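Local coordinates for putative endonuclease/exonuclease/phosphatase family protein (Bacteroides thetaiotaomicron, PDB 3MPR) that is probably a metal-dependent nuclease of the endonuclease/exonuclease/phosphatase family, hydrolysing nucleic acids, though its exact substrate is uncertain, at residues 49-54 / 140-145; 70-75 / 98-103; 238-243 / 284-289; 6-11 / 43-48. All coordinates share one frame; numbering follows the deposited sequence.

Interaction 1: 49-54 / 140-145; sequences TQECFL and NLHMDH
With CG anti to its backbone N, Asn-140 sets its carboxamide beside residues 49-50, which it meets with both polar atoms. ND2 donates to Thr-49 O over 2.8 Å; that oxygen lies in the Asn-140 amide plane, whereas the donor stands tilted 30° from the plane of the Thr-49 carbonyl. OD1 takes a hydrogen bond from Gln-50 NE2 at 2.9 Å, received in plane on a lone pair. Thr-176 OG1 also hydrogen-bonds to OD1, so this buried amide is held at both ends and its rotation is fixed. The two amide planes are 60° apart.

A water joins the contact further on. It accepts from Glu-51 N at 2.9 Å and lies 2.8 Å from His-142 ND1, at the ring edge and in its plane.

Strands 46-50 and 135-142 belong to the two different sheets of the DNase I-like sandwich. Their ends run roughly the same way here and are joined by side chains and water, with no direct backbone-to-backbone bond. Glu-51, just past the first strand, is a magnesium ligand of this protein, although no ion is bound in this chain.

Further packing involves the imidazole: His-142 CE1 lies 3.6 Å from Glu-51 OE2, the carboxylate and imidazole planes being only 11° apart, and Gln-50 CB approaches His-142 ND1 at 3.9 Å. The Glu-51 carboxylate itself is bound by Arg-15, Asn-16 N and Asn-13 ND2.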
loop_
_atom_site.group_PDB
_atom_site.type_symbol
_atom_site.label_atom_id
_atom_site.label_comp_id
_atom_site.label_asym_id
_atom_site.label_seq_id
_atom_site.Cartn_x
_atom_site.Cartn_y
_atom_site.Cartn_z
ATOM N N THR A 49 -11.598 13.139 -5.063
ATOM C CA THR A 49 -11.445 12.593 -6.403
ATOM C C THR A 49 -11.576 13.703 -7.439
ATOM O O THR A 49 -12.179 14.738 -7.172
ATOM C CB THR A 49 -12.519 11.537 -6.702
ATOM O OG1 THR A 49 -13.818 12.155 -6.708
ATOM C CG2 THR A 49 -12.470 10.411 -5.665
ATOM N N GLN A 50 -11.027 13.486 -8.627
ATOM C CA GLN A 50 -11.232 14.432 -9.711
ATOM C C GLN A 50 -11.653 13.701 -10.989
ATOM O O GLN A 50 -11.387 12.505 -11.153
ATOM C CB GLN A 50 -9.988 15.293 -9.943
ATOM C CG GLN A 50 -9.454 15.980 -8.677
ATOM C CD GLN A 50 -8.562 15.082 -7.831
ATOM O OE1 GLN A 50 -7.735 14.328 -8.353
ATOM N NE2 GLN A 50 -8.712 15.172 -6.509
ATOM N N GLU A 51 -12.341 14.438 -11.856
ATOM C CA GLU A 51 -12.716 14.009 -13.210
ATOM C C GLU A 51 -13.933 13.108 -13.367
ATOM O O GLU A 51 -14.285 12.753 -14.488
ATOM C CB GLU A 51 -11.529 13.404 -13.963
ATOM C CG GLU A 51 -10.443 14.408 -14.279
ATOM C CD GLU A 51 -9.500 13.956 -15.388
ATOM O OE1 GLU A 51 -9.928 13.180 -16.280
ATOM O OE2 GLU A 51 -8.336 14.411 -15.382
ATOM N N CYS A 52 -14.582 12.723 -12.279
ATOM C CA CYS A 52 -15.708 11.802 -12.417
ATOM C C CYS A 52 -16.975 12.471 -12.944
ATOM O O CYS A 52 -17.411 13.484 -12.421
ATOM C CB CYS A 52 -16.042 11.163 -11.077
ATOM S SG CYS A 52 -14.842 9.921 -10.562
ATOM N N PHE A 53 -17.585 11.863 -13.950
ATOM C CA PHE A 53 -18.941 12.224 -14.308
ATOM C C PHE A 53 -19.854 11.535 -13.307
ATOM O O PHE A 53 -19.427 10.637 -12.589
ATOM C CB PHE A 53 -19.253 11.785 -15.743
ATOM C CG PHE A 53 -18.498 12.549 -16.785
ATOM C CD1 PHE A 53 -18.774 13.883 -17.016
ATOM C CD2 PHE A 53 -17.533 11.926 -17.557
ATOM C CE1 PHE A 53 -18.087 14.592 -17.981
ATOM C CE2 PHE A 53 -16.839 12.630 -18.521
ATOM C CZ PHE A 53 -17.117 13.966 -18.734
ATOM N N LEU A 54 -21.112 11.949 -13.235
ATOM C CA LEU A 54 -21.997 11.382 -12.231
ATOM C C LEU A 54 -22.096 9.859 -12.332
ATOM O O LEU A 54 -22.158 9.175 -11.318
ATOM C CB LEU A 54 -23.396 12.015 -12.316
ATOM C CG LEU A 54 -24.450 11.476 -11.344
ATOM C CD1 LEU A 54 -24.019 11.665 -9.896
ATOM C CD2 LEU A 54 -25.813 12.130 -11.592
ATOM N N ASN A 140 -11.545 19.948 -1.939
ATOM C CA ASN A 140 -11.030 19.170 -3.058
ATOM C C ASN A 140 -11.294 19.916 -4.364
ATOM O O ASN A 140 -12.368 20.477 -4.542
ATOM C CB ASN A 140 -11.699 17.795 -3.056
ATOM C CG ASN A 140 -11.251 16.920 -4.198
ATOM O OD1 ASN A 140 -10.054 16.786 -4.464
ATOM N ND2 ASN A 140 -12.217 16.306 -4.881
ATOM N N LEU A 141 -10.317 19.940 -5.267
ATOM C CA LEU A 141 -10.475 20.710 -6.500
ATOM C C LEU A 141 -9.653 20.135 -7.648
ATOM O O LEU A 141 -8.867 19.206 -7.470
ATOM C CB LEU A 141 -10.102 22.191 -6.277
ATOM C CG LEU A 141 -8.683 22.537 -5.787
ATOM C CD1 LEU A 141 -7.636 22.388 -6.896
ATOM C CD2 LEU A 141 -8.642 23.955 -5.251
ATOM N N HIS A 142 -9.850 20.715 -8.823
ATOM C CA HIS A 142 -9.096 20.372 -10.014
ATOM C C HIS A 142 -8.871 21.682 -10.754
ATOM O O HIS A 142 -9.822 22.293 -11.239
ATOM C CB HIS A 142 -9.896 19.394 -10.882
ATOM C CG HIS A 142 -9.147 18.897 -12.077
ATOM N ND1 HIS A 142 -9.623 17.890 -12.889
ATOM C CD2 HIS A 142 -7.949 19.264 -12.594
ATOM C CE1 HIS A 142 -8.752 17.661 -13.859
ATOM N NE2 HIS A 142 -7.731 18.485 -13.706
HETATM N N MSE A 143 -7.616 22.118 -10.803
HETATM C CA MSE A 143 -7.232 23.417 -11.355
HETATM C C MSE A 143 -7.294 23.455 -12.888
HETATM O O MSE A 143 -7.301 22.416 -13.546
HETATM C CB MSE A 143 -5.810 23.750 -10.916
HETATM C CG MSE A 143 -5.615 23.972 -9.432
HETATM SE SE MSE A 143 -6.408 25.693 -8.939
HETATM C CE MSE A 143 -5.145 26.221 -7.560
ATOM N N ASP A 144 -7.317 24.661 -13.459
ATOM C CA ASP A 144 -7.340 24.799 -14.911
ATOM C C ASP A 144 -5.928 24.600 -15.462
ATOM O O ASP A 144 -4.952 24.981 -14.820
ATOM C CB ASP A 144 -7.878 26.170 -15.320
ATOM C CG ASP A 144 -8.181 26.253 -16.803
ATOM O OD1 ASP A 144 -7.429 26.926 -17.538
ATOM O OD2 ASP A 144 -9.160 25.626 -17.231
ATOM N N HIS A 145 -5.812 24.013 -16.651
ATOM C CA HIS A 145 -4.487 23.713 -17.195
ATOM C C HIS A 145 -3.876 24.874 -17.977
ATOM O O HIS A 145 -2.662 24.939 -18.138
ATOM C CB HIS A 145 -4.526 22.454 -18.066
ATOM C CG HIS A 145 -5.499 22.536 -19.200
ATOM N ND1 HIS A 145 -6.846 22.756 -19.011
ATOM C CD2 HIS A 145 -5.319 22.435 -20.539
ATOM C CE1 HIS A 145 -7.456 22.784 -20.183
ATOM N NE2 HIS A 145 -6.553 22.583 -21.126
HETATM O O HOH W 1 -12.336 17.224 -12.466
#

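Interaction 2: 70-75 / 98-103; sequences IGVGRD and KGDFWL
Lys-98 lies against Ile-70 with the apolar part of its chain. Its CG occupies the crowded position between the backbone N and the carbonyl carbon (chi1 67°), and from there the chain runs extended, with CD resting 3.6 Å from Ile-70 CG2. A water that accepts from Gly-71 N at 2.8 Å is also reached, weakly, by Lys-98 NZ.

Two residues on, Asp-100 receives the loop backbone. Its OD2 accepts from Val-72 N at 3.1 Å, the donor standing 51° above the carboxylate plane, and Ser-123 OG bonds to the same oxygen. Gly-71 CA passes close to this atom too, at backbone angles that call for glycine. Both Val-72 methyls lie over one carboxylate face, CG2 3.6 Å from Asp-100 CG. An alanine at Asp-100 would probably leave Val-72 N and the Ser-123 hydroxyl without their shared acceptor and the loop less firmly fixed to the strand.

Trp-102 ends the contact. Its indole NE1 donates to Arg-74 O at 2.8 Å, in a fairly straight bond (162° at the hydrogen) with the acceptor near the ring plane; Gly-73 O also lies at the edge, by CZ2.

Residues 71-75, leaving the end of strand 67-70 at one margin of its sheet, pass alongside strand 93-102 at the margin of the other. Val-72 and Arg-74 touch Ile-121 of the adjoining strand 121-129, while Phe-101 packs on helix 148-164.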
loop_
_atom_site.group_PDB
_atom_site.type_symbol
_atom_site.label_atom_id
_atom_site.label_comp_id
_atom_site.label_asym_id
_atom_site.label_seq_id
_atom_site.Cartn_x
_atom_site.Cartn_y
_atom_site.Cartn_z
ATOM N N ILE A 70 -19.893 13.581 -1.636
ATOM C CA ILE A 70 -20.519 14.886 -1.773
ATOM C C ILE A 70 -19.820 15.606 -2.908
ATOM O O ILE A 70 -18.696 15.253 -3.265
ATOM C CB ILE A 70 -20.388 15.714 -0.498
ATOM C CG1 ILE A 70 -18.921 15.816 -0.078
ATOM C CG2 ILE A 70 -21.214 15.096 0.639
ATOM C CD1 ILE A 70 -18.708 16.679 1.154
ATOM N N GLY A 71 -20.487 16.602 -3.487
ATOM C CA GLY A 71 -19.878 17.407 -4.531
ATOM C C GLY A 71 -20.728 17.407 -5.785
ATOM O O GLY A 71 -21.185 16.350 -6.215
ATOM N N VAL A 72 -20.932 18.580 -6.377
ATOM C CA VAL A 72 -21.805 18.702 -7.544
ATOM C C VAL A 72 -21.042 18.831 -8.856
ATOM O O VAL A 72 -19.837 19.061 -8.866
ATOM C CB VAL A 72 -22.771 19.897 -7.411
ATOM C CG1 VAL A 72 -23.546 19.818 -6.100
ATOM C CG2 VAL A 72 -22.003 21.209 -7.524
ATOM N N GLY A 73 -21.760 18.682 -9.968
ATOM C CA GLY A 73 -21.173 18.787 -11.294
ATOM C C GLY A 73 -20.698 20.189 -11.597
ATOM O O GLY A 73 -21.403 21.163 -11.311
ATOM N N ARG A 74 -19.510 20.307 -12.185
ATOM C CA ARG A 74 -18.916 21.627 -12.404
ATOM C C ARG A 74 -19.542 22.423 -13.547
ATOM O O ARG A 74 -19.324 23.623 -13.636
ATOM C CB ARG A 74 -17.399 21.529 -12.627
ATOM C CG ARG A 74 -16.972 21.005 -14.005
ATOM C CD ARG A 74 -15.463 20.822 -14.033
ATOM N NE ARG A 74 -14.945 20.395 -15.329
ATOM C CZ ARG A 74 -13.662 20.125 -15.561
ATOM N NH1 ARG A 74 -12.768 20.237 -14.585
ATOM N NH2 ARG A 74 -13.273 19.740 -16.765
ATOM N N ASP A 75 -20.297 21.761 -14.427
ATOM C CA ASP A 75 -20.893 22.447 -15.581
ATOM C C ASP A 75 -22.113 23.282 -15.204
ATOM O O ASP A 75 -22.277 24.421 -15.661
ATOM C CB ASP A 75 -21.293 21.439 -16.669
ATOM C CG ASP A 75 -20.108 20.924 -17.460
ATOM O OD1 ASP A 75 -18.956 21.293 -17.145
ATOM O OD2 ASP A 75 -20.333 20.132 -18.398
ATOM N N LYS A 98 -21.807 21.127 4.025
ATOM C CA LYS A 98 -21.097 20.835 2.781
ATOM C C LYS A 98 -21.450 21.878 1.727
ATOM O O LYS A 98 -22.508 22.501 1.794
ATOM C CB LYS A 98 -21.474 19.460 2.262
ATOM C CG LYS A 98 -22.926 19.365 1.812
ATOM C CD LYS A 98 -23.192 18.015 1.149
ATOM C CE LYS A 98 -24.694 17.798 0.888
ATOM N NZ LYS A 98 -24.899 16.611 -0.007
ATOM N N GLY A 99 -20.580 22.055 0.743
ATOM C CA GLY A 99 -20.840 23.036 -0.301
ATOM C C GLY A 99 -19.898 22.920 -1.481
ATOM O O GLY A 99 -19.077 22.001 -1.557
ATOM N N ASP A 100 -20.020 23.863 -2.407
ATOM C CA ASP A 100 -19.160 23.912 -3.591
ATOM C C ASP A 100 -19.045 25.370 -3.988
ATOM O O ASP A 100 -19.993 26.139 -3.812
ATOM C CB ASP A 100 -19.784 23.145 -4.766
ATOM C CG ASP A 100 -20.363 21.802 -4.353
ATOM O OD1 ASP A 100 -21.505 21.787 -3.850
ATOM O OD2 ASP A 100 -19.682 20.762 -4.532
ATOM N N PHE A 101 -17.897 25.747 -4.524
ATOM C CA PHE A 101 -17.726 27.061 -5.124
ATOM C C PHE A 101 -16.868 26.934 -6.381
ATOM O O PHE A 101 -15.979 26.075 -6.448
ATOM C CB PHE A 101 -17.141 28.077 -4.121
ATOM C CG PHE A 101 -15.812 27.669 -3.505
ATOM C CD1 PHE A 101 -15.770 26.910 -2.346
ATOM C CD2 PHE A 101 -14.614 28.101 -4.057
ATOM C CE1 PHE A 101 -14.552 26.553 -1.774
ATOM C CE2 PHE A 101 -13.396 27.743 -3.496
ATOM C CZ PHE A 101 -13.367 26.968 -2.349
ATOM N N TRP A 102 -17.142 27.768 -7.382
ATOM C CA TRP A 102 -16.334 27.773 -8.600
ATOM C C TRP A 102 -15.100 28.636 -8.411
ATOM O O TRP A 102 -15.121 29.598 -7.654
ATOM C CB TRP A 102 -17.166 28.222 -9.814
ATOM C CG TRP A 102 -18.050 27.109 -10.296
ATOM C CD1 TRP A 102 -17.796 26.253 -11.323
ATOM C CD2 TRP A 102 -19.288 26.682 -9.715
ATOM N NE1 TRP A 102 -18.804 25.334 -11.436
ATOM C CE2 TRP A 102 -19.736 25.576 -10.461
ATOM C CE3 TRP A 102 -20.067 27.137 -8.647
ATOM C CZ2 TRP A 102 -20.928 24.914 -10.170
ATOM C CZ3 TRP A 102 -21.259 26.480 -8.362
ATOM C CH2 TRP A 102 -21.674 25.383 -9.119
ATOM N N LEU A 103 -14.013 28.260 -9.073
ATOM C CA LEU A 103 -12.759 28.987 -8.939
ATOM C C LEU A 103 -12.781 30.140 -9.937
ATOM O O LEU A 103 -12.242 30.043 -11.038
ATOM C CB LEU A 103 -11.577 28.042 -9.182
ATOM C CG LEU A 103 -11.589 26.823 -8.250
ATOM C CD1 LEU A 103 -10.457 25.850 -8.581
ATOM C CD2 LEU A 103 -11.530 27.265 -6.773
HETATM O O HOH W 2 -23.163 17.310 -2.816
#

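Interaction 3: 238-243 / 284-289; sequences VKRYGV and KVELVF
A classic beta bulge, formed where Lys-239 and Arg-240 both face Glu-286, interrupts the antiparallel pairing of strands 238-243 and 284-289 in one of the two sheets of the DNase I-like sandwich. Glu-286 O accepts from Lys-239 N at 2.9 Å and, weakly, from Arg-240 N at 3.4 Å. In return Glu-286 N donates to Arg-240 O over 3.0 Å. Beyond the bulge, Gly-242 and Lys-284 exchange both backbone bonds as a regular hydrogen-bonded pair.

The side chains of Arg-240 and Glu-286 lie side by side, pointing the same way, and form a two-pronged salt bridge. Bending of the arginine at chi3 (63°) turns NE to Glu-286 OE2, 2.8 Å away and met on the syn side. Arg-240 NH2 donates at 2.8 Å to Glu-286 OE1, which accepts on its syn lone pair. The guanidinium and carboxylate planes are 37° apart, so the side-on grip is twisted. Asp-43 of the second subunit forms a further salt bridge to Arg-240 NH2, and Tyr-41 of that subunit makes a cation-pi contact with the guanidinium. An alanine at Arg-240 would probably leave both Glu-286 and Asp-43 of the second subunit without their charged mate, weakening the link between subunits.

On the opposite face Val-238, Val-285 and Leu-287 pack on Ile-230 and Val-232 of strand 228-232, in the other sheet. There Val-238 CG2 touches Leu-287 CD2 at 3.8 Å, Val-238 CG1 meets Val-285 CG1 at 3.9 Å, and Val-285 CG2 lies 4.0 Å from Tyr-241 CD2, obliquely to the ring.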
loop_
_atom_site.group_PDB
_atom_site.type_symbol
_atom_site.label_atom_id
_atom_site.label_comp_id
_atom_site.label_asym_id
_atom_site.label_seq_id
_atom_site.Cartn_x
_atom_site.Cartn_y
_atom_site.Cartn_z
ATOM N N VAL A 238 1.794 15.486 10.165
ATOM C CA VAL A 238 1.767 14.617 8.995
ATOM C C VAL A 238 2.704 13.436 9.275
ATOM O O VAL A 238 3.920 13.601 9.314
ATOM C CB VAL A 238 2.199 15.357 7.710
ATOM C CG1 VAL A 238 2.139 14.413 6.511
ATOM C CG2 VAL A 238 1.297 16.588 7.459
ATOM N N LYS A 239 2.120 12.264 9.492
ATOM C CA LYS A 239 2.884 11.076 9.845
ATOM C C LYS A 239 3.549 10.458 8.615
ATOM O O LYS A 239 4.733 10.109 8.644
ATOM C CB LYS A 239 1.976 10.038 10.507
ATOM C CG LYS A 239 1.246 10.542 11.749
ATOM C CD LYS A 239 2.131 10.490 12.989
ATOM C CE LYS A 239 2.436 9.046 13.387
ATOM N NZ LYS A 239 3.254 8.979 14.622
ATOM N N ARG A 240 2.802 10.326 7.525
ATOM C CA ARG A 240 3.329 9.535 6.410
ATOM C C ARG A 240 2.690 9.925 5.091
ATOM O O ARG A 240 1.516 10.267 5.040
ATOM C CB ARG A 240 3.139 8.036 6.694
ATOM C CG ARG A 240 3.828 7.084 5.706
ATOM C CD ARG A 240 4.091 5.705 6.353
ATOM N NE ARG A 240 2.850 5.023 6.724
ATOM C CZ ARG A 240 2.784 3.812 7.270
ATOM N NH1 ARG A 240 3.899 3.122 7.530
ATOM N NH2 ARG A 240 1.594 3.289 7.569
ATOM N N TYR A 241 3.496 9.885 4.036
ATOM C CA TYR A 241 3.064 10.210 2.691
ATOM C C TYR A 241 3.461 9.023 1.823
ATOM O O TYR A 241 4.578 8.502 1.933
ATOM C CB TYR A 241 3.779 11.483 2.225
ATOM C CG TYR A 241 3.690 11.813 0.739
ATOM C CD1 TYR A 241 4.484 11.139 -0.194
ATOM C CD2 TYR A 241 2.843 12.820 0.275
ATOM C CE1 TYR A 241 4.429 11.448 -1.541
ATOM C CE2 TYR A 241 2.786 13.152 -1.085
ATOM C CZ TYR A 241 3.578 12.464 -1.983
ATOM O OH TYR A 241 3.529 12.764 -3.328
ATOM N N GLY A 242 2.547 8.583 0.972
ATOM C CA GLY A 242 2.853 7.527 0.027
ATOM C C GLY A 242 2.209 7.778 -1.325
ATOM O O GLY A 242 1.096 8.284 -1.414
ATOM N N VAL A 243 2.938 7.453 -2.383
ATOM C CA VAL A 243 2.356 7.338 -3.711
ATOM C C VAL A 243 2.181 5.852 -4.003
ATOM O O VAL A 243 3.141 5.075 -3.940
ATOM C CB VAL A 243 3.276 7.977 -4.766
ATOM C CG1 VAL A 243 2.743 7.738 -6.151
ATOM C CG2 VAL A 243 3.421 9.473 -4.502
ATOM N N LYS A 284 -1.557 9.085 -0.755
ATOM C CA LYS A 284 -2.166 8.695 0.513
ATOM C C LYS A 284 -1.385 9.321 1.662
ATOM O O LYS A 284 -0.164 9.169 1.746
ATOM C CB LYS A 284 -2.194 7.166 0.653
ATOM C CG LYS A 284 -2.559 6.693 2.046
ATOM C CD LYS A 284 -2.498 5.182 2.183
ATOM C CE LYS A 284 -2.423 4.771 3.658
ATOM N NZ LYS A 284 -2.645 3.289 3.853
ATOM N N VAL A 285 -2.087 10.012 2.553
ATOM C CA VAL A 285 -1.431 10.688 3.678
ATOM C C VAL A 285 -2.094 10.316 5.007
ATOM O O VAL A 285 -3.321 10.280 5.110
ATOM C CB VAL A 285 -1.448 12.223 3.492
ATOM C CG1 VAL A 285 -0.999 12.939 4.794
ATOM C CG2 VAL A 285 -0.556 12.619 2.294
ATOM N N GLU A 286 -1.276 10.012 6.008
ATOM C CA GLU A 286 -1.773 9.639 7.318
ATOM C C GLU A 286 -1.499 10.804 8.250
ATOM O O GLU A 286 -0.369 11.279 8.348
ATOM C CB GLU A 286 -1.111 8.343 7.808
ATOM C CG GLU A 286 -1.580 7.115 6.998
ATOM C CD GLU A 286 -0.518 6.026 6.891
ATOM O OE1 GLU A 286 -0.553 5.083 7.699
ATOM O OE2 GLU A 286 0.341 6.109 5.990
ATOM N N LEU A 287 -2.557 11.281 8.899
ATOM C CA LEU A 287 -2.474 12.482 9.717
ATOM C C LEU A 287 -2.829 12.172 11.158
ATOM O O LEU A 287 -3.560 11.221 11.430
ATOM C CB LEU A 287 -3.477 13.526 9.204
ATOM C CG LEU A 287 -3.296 13.998 7.766
ATOM C CD1 LEU A 287 -4.478 14.860 7.363
ATOM C CD2 LEU A 287 -1.981 14.758 7.608
ATOM N N VAL A 288 -2.326 12.990 12.079
ATOM C CA VAL A 288 -2.806 12.952 13.448
ATOM C C VAL A 288 -3.106 14.367 13.900
ATOM O O VAL A 288 -2.371 15.310 13.565
ATOM C CB VAL A 288 -1.781 12.337 14.427
ATOM C CG1 VAL A 288 -2.330 12.398 15.852
ATOM C CG2 VAL A 288 -1.469 10.901 14.047
ATOM N N PHE A 289 -4.187 14.520 14.658
ATOM C CA PHE A 289 -4.523 15.817 15.235
ATOM C C PHE A 289 -4.700 15.691 16.754
ATOM O O PHE A 289 -5.513 14.903 17.235
ATOM C CB PHE A 289 -5.795 16.384 14.600
ATOM C CG PHE A 289 -6.054 17.827 14.957
ATOM C CD1 PHE A 289 -6.748 18.161 16.108
ATOM C CD2 PHE A 289 -5.583 18.844 14.145
ATOM C CE1 PHE A 289 -6.986 19.488 16.436
ATOM C CE2 PHE A 289 -5.821 20.172 14.460
ATOM C CZ PHE A 289 -6.516 20.493 15.615
#

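Interaction 4: 6-11 / 43-48; sequences SLTVAS and DFDIFG
With CG anti to the carbonyl carbon and beside its own backbone N (chi1 -68°), Asp-45 turns its carboxylate back to Thr-8, and the same first torsion in Phe-44 (-62°) sets the start of its ring on the way to Ala-10. Asp-45 OD2 accepts from Thr-8 N at 2.9 Å, a nearly straight bond met from above the carboxylate plane. Thr-8 O is engaged as well, by Asp-45 N at 2.9 Å and, weakly, by Ile-46 N at 3.5 Å. Both backbone polar atoms of Thr-8 are therefore paired with the turn that leads into strand 46-50.

Ala-10 CB stands over the centre of the Phe-44 ring, 3.5 Å from its centroid and 12° off the normal, a CH-pi contact in which one methyl faces all six carbons. Ala-10 CB also touches Phe-47 CB at 3.7 Å, and Phe-44 CD2 lies over the Phe-47 ring, offset toward its rim.

From Val-9 onward the strands pair in parallel. Ala-10 N donates to Ile-46 O at 3.3 Å, and Gly-48 N to Ala-10 O at 3.0 Å. On the other face Val-9 CG1 and Ile-46 CG2 lie 3.6 Å apart.

The two strands belong to a beta-alpha-beta crossover, whose helix 28-41 ends in a Schellman motif with Asp-43 at C-prime. Val-39 of that helix packs on Phe-44 and Phe-47, whereas Val-9 and Ile-46 face Phe-138 of strand 135-142 in the opposing sheet.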
loop_
_atom_site.group_PDB
_atom_site.type_symbol
_atom_site.label_atom_id
_atom_site.label_comp_id
_atom_site.label_asym_id
_atom_site.label_seq_id
_atom_site.Cartn_x
_atom_site.Cartn_y
_atom_site.Cartn_z
ATOM N N SER A 6 -6.710 10.143 14.545
ATOM C CA SER A 6 -5.917 9.695 13.393
ATOM C C SER A 6 -6.786 9.572 12.151
ATOM O O SER A 6 -7.881 9.004 12.208
ATOM C CB SER A 6 -5.241 8.351 13.690
ATOM O OG SER A 6 -4.267 8.533 14.681
ATOM N N LEU A 7 -6.305 10.116 11.035
ATOM C CA LEU A 7 -7.042 10.084 9.774
ATOM C C LEU A 7 -6.160 9.582 8.632
ATOM O O LEU A 7 -5.009 9.987 8.515
ATOM C CB LEU A 7 -7.486 11.505 9.398
ATOM C CG LEU A 7 -8.501 12.226 10.261
ATOM C CD1 LEU A 7 -8.677 13.647 9.754
ATOM C CD2 LEU A 7 -9.824 11.478 10.251
ATOM N N THR A 8 -6.716 8.754 7.755
ATOM C CA THR A 8 -6.031 8.450 6.505
ATOM C C THR A 8 -6.783 9.128 5.377
ATOM O O THR A 8 -7.963 8.854 5.171
ATOM C CB THR A 8 -5.992 6.948 6.239
ATOM O OG1 THR A 8 -5.205 6.330 7.255
ATOM C CG2 THR A 8 -5.365 6.663 4.876
ATOM N N VAL A 9 -6.109 10.016 4.659
ATOM C CA VAL A 9 -6.759 10.746 3.578
ATOM C C VAL A 9 -6.015 10.478 2.279
ATOM O O VAL A 9 -4.891 9.976 2.298
ATOM C CB VAL A 9 -6.826 12.258 3.861
ATOM C CG1 VAL A 9 -7.532 12.521 5.203
ATOM C CG2 VAL A 9 -5.423 12.884 3.857
ATOM N N ALA A 10 -6.671 10.765 1.160
ATOM C CA ALA A 10 -6.079 10.569 -0.159
ATOM C C ALA A 10 -6.613 11.583 -1.160
ATOM O O ALA A 10 -7.665 12.199 -0.955
ATOM C CB ALA A 10 -6.343 9.159 -0.659
ATOM N N SER A 11 -5.854 11.752 -2.235
ATOM C CA SER A 11 -6.277 12.521 -3.390
ATOM C C SER A 11 -6.061 11.601 -4.586
ATOM O O SER A 11 -4.993 11.011 -4.742
ATOM C CB SER A 11 -5.419 13.779 -3.534
ATOM O OG SER A 11 -5.856 14.560 -4.649
ATOM N N ASP A 43 -7.209 1.593 2.992
ATOM C CA ASP A 43 -7.915 2.203 4.111
ATOM C C ASP A 43 -8.095 3.722 3.998
ATOM O O ASP A 43 -7.775 4.452 4.943
ATOM C CB ASP A 43 -7.190 1.884 5.426
ATOM C CG ASP A 43 -7.171 0.397 5.742
ATOM O OD1 ASP A 43 -8.193 -0.279 5.504
ATOM O OD2 ASP A 43 -6.125 -0.091 6.228
ATOM N N PHE A 44 -8.597 4.212 2.869
ATOM C CA PHE A 44 -8.865 5.654 2.779
ATOM C C PHE A 44 -10.100 5.989 3.649
ATOM O O PHE A 44 -11.198 5.494 3.390
ATOM C CB PHE A 44 -9.157 6.100 1.337
ATOM C CG PHE A 44 -8.031 5.889 0.342
ATOM C CD1 PHE A 44 -6.781 5.434 0.727
ATOM C CD2 PHE A 44 -8.249 6.177 -1.007
ATOM C CE1 PHE A 44 -5.768 5.251 -0.222
ATOM C CE2 PHE A 44 -7.243 6.009 -1.958
ATOM C CZ PHE A 44 -5.995 5.543 -1.559
ATOM N N ASP A 45 -9.933 6.817 4.676
ATOM C CA ASP A 45 -11.078 7.242 5.475
ATOM C C ASP A 45 -11.916 8.252 4.706
ATOM O O ASP A 45 -13.142 8.235 4.744
ATOM C CB ASP A 45 -10.618 7.906 6.771
ATOM C CG ASP A 45 -9.958 6.930 7.729
ATOM O OD1 ASP A 45 -10.238 5.710 7.645
ATOM O OD2 ASP A 45 -9.166 7.392 8.565
ATOM N N ILE A 46 -11.222 9.158 4.036
ATOM C CA ILE A 46 -11.849 10.210 3.270
ATOM C C ILE A 46 -10.903 10.618 2.158
ATOM O O ILE A 46 -9.705 10.753 2.376
ATOM C CB ILE A 46 -12.214 11.399 4.183
ATOM C CG1 ILE A 46 -12.736 12.582 3.365
ATOM C CG2 ILE A 46 -11.041 11.800 5.039
ATOM C CD1 ILE A 46 -13.587 13.513 4.191
ATOM N N PHE A 47 -11.424 10.784 0.951
ATOM C CA PHE A 47 -10.549 11.133 -0.160
ATOM C C PHE A 47 -11.227 12.027 -1.186
ATOM O O PHE A 47 -12.422 11.915 -1.401
ATOM C CB PHE A 47 -9.940 9.878 -0.825
ATOM C CG PHE A 47 -10.954 8.889 -1.379
ATOM C CD1 PHE A 47 -11.639 8.023 -0.546
ATOM C CD2 PHE A 47 -11.149 8.776 -2.747
ATOM C CE1 PHE A 47 -12.533 7.098 -1.071
ATOM C CE2 PHE A 47 -12.036 7.864 -3.276
ATOM C CZ PHE A 47 -12.728 7.010 -2.431
ATOM N N GLY A 48 -10.440 12.919 -1.783
ATOM C CA GLY A 48 -10.887 13.773 -2.856
ATOM C C GLY A 48 -10.628 13.064 -4.166
ATOM O O GLY A 48 -9.587 12.424 -4.349
HETATM O O HOH W 3 -7.576 4.108 8.515
#

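Overall arrangement
Interactions 3 and 4 lie side by side in one sheet, centres 9 Å apart, because strands 283-289 and 5-13 are neighbours; Leu-287 N and Val-285 N probably donate to Leu-7 O and Val-9 O, respectively, both at 2.8 Å. Strand 46-50 then carries interaction 4 on into interaction 1, where Asn-140 CG packs 3.4 Å from Gly-48 CA. Interaction 1 holds the magnesium ligand Glu-51. Interaction 2 is nested within the chain loop closed by interaction 1, the two centres 10 Å apart, and the Arg-74 side chain lies about 6 Å from that of Glu-51. Interaction 3, about 22 Å from interaction 1 between centres, lies away from the metal site and faces the second subunit.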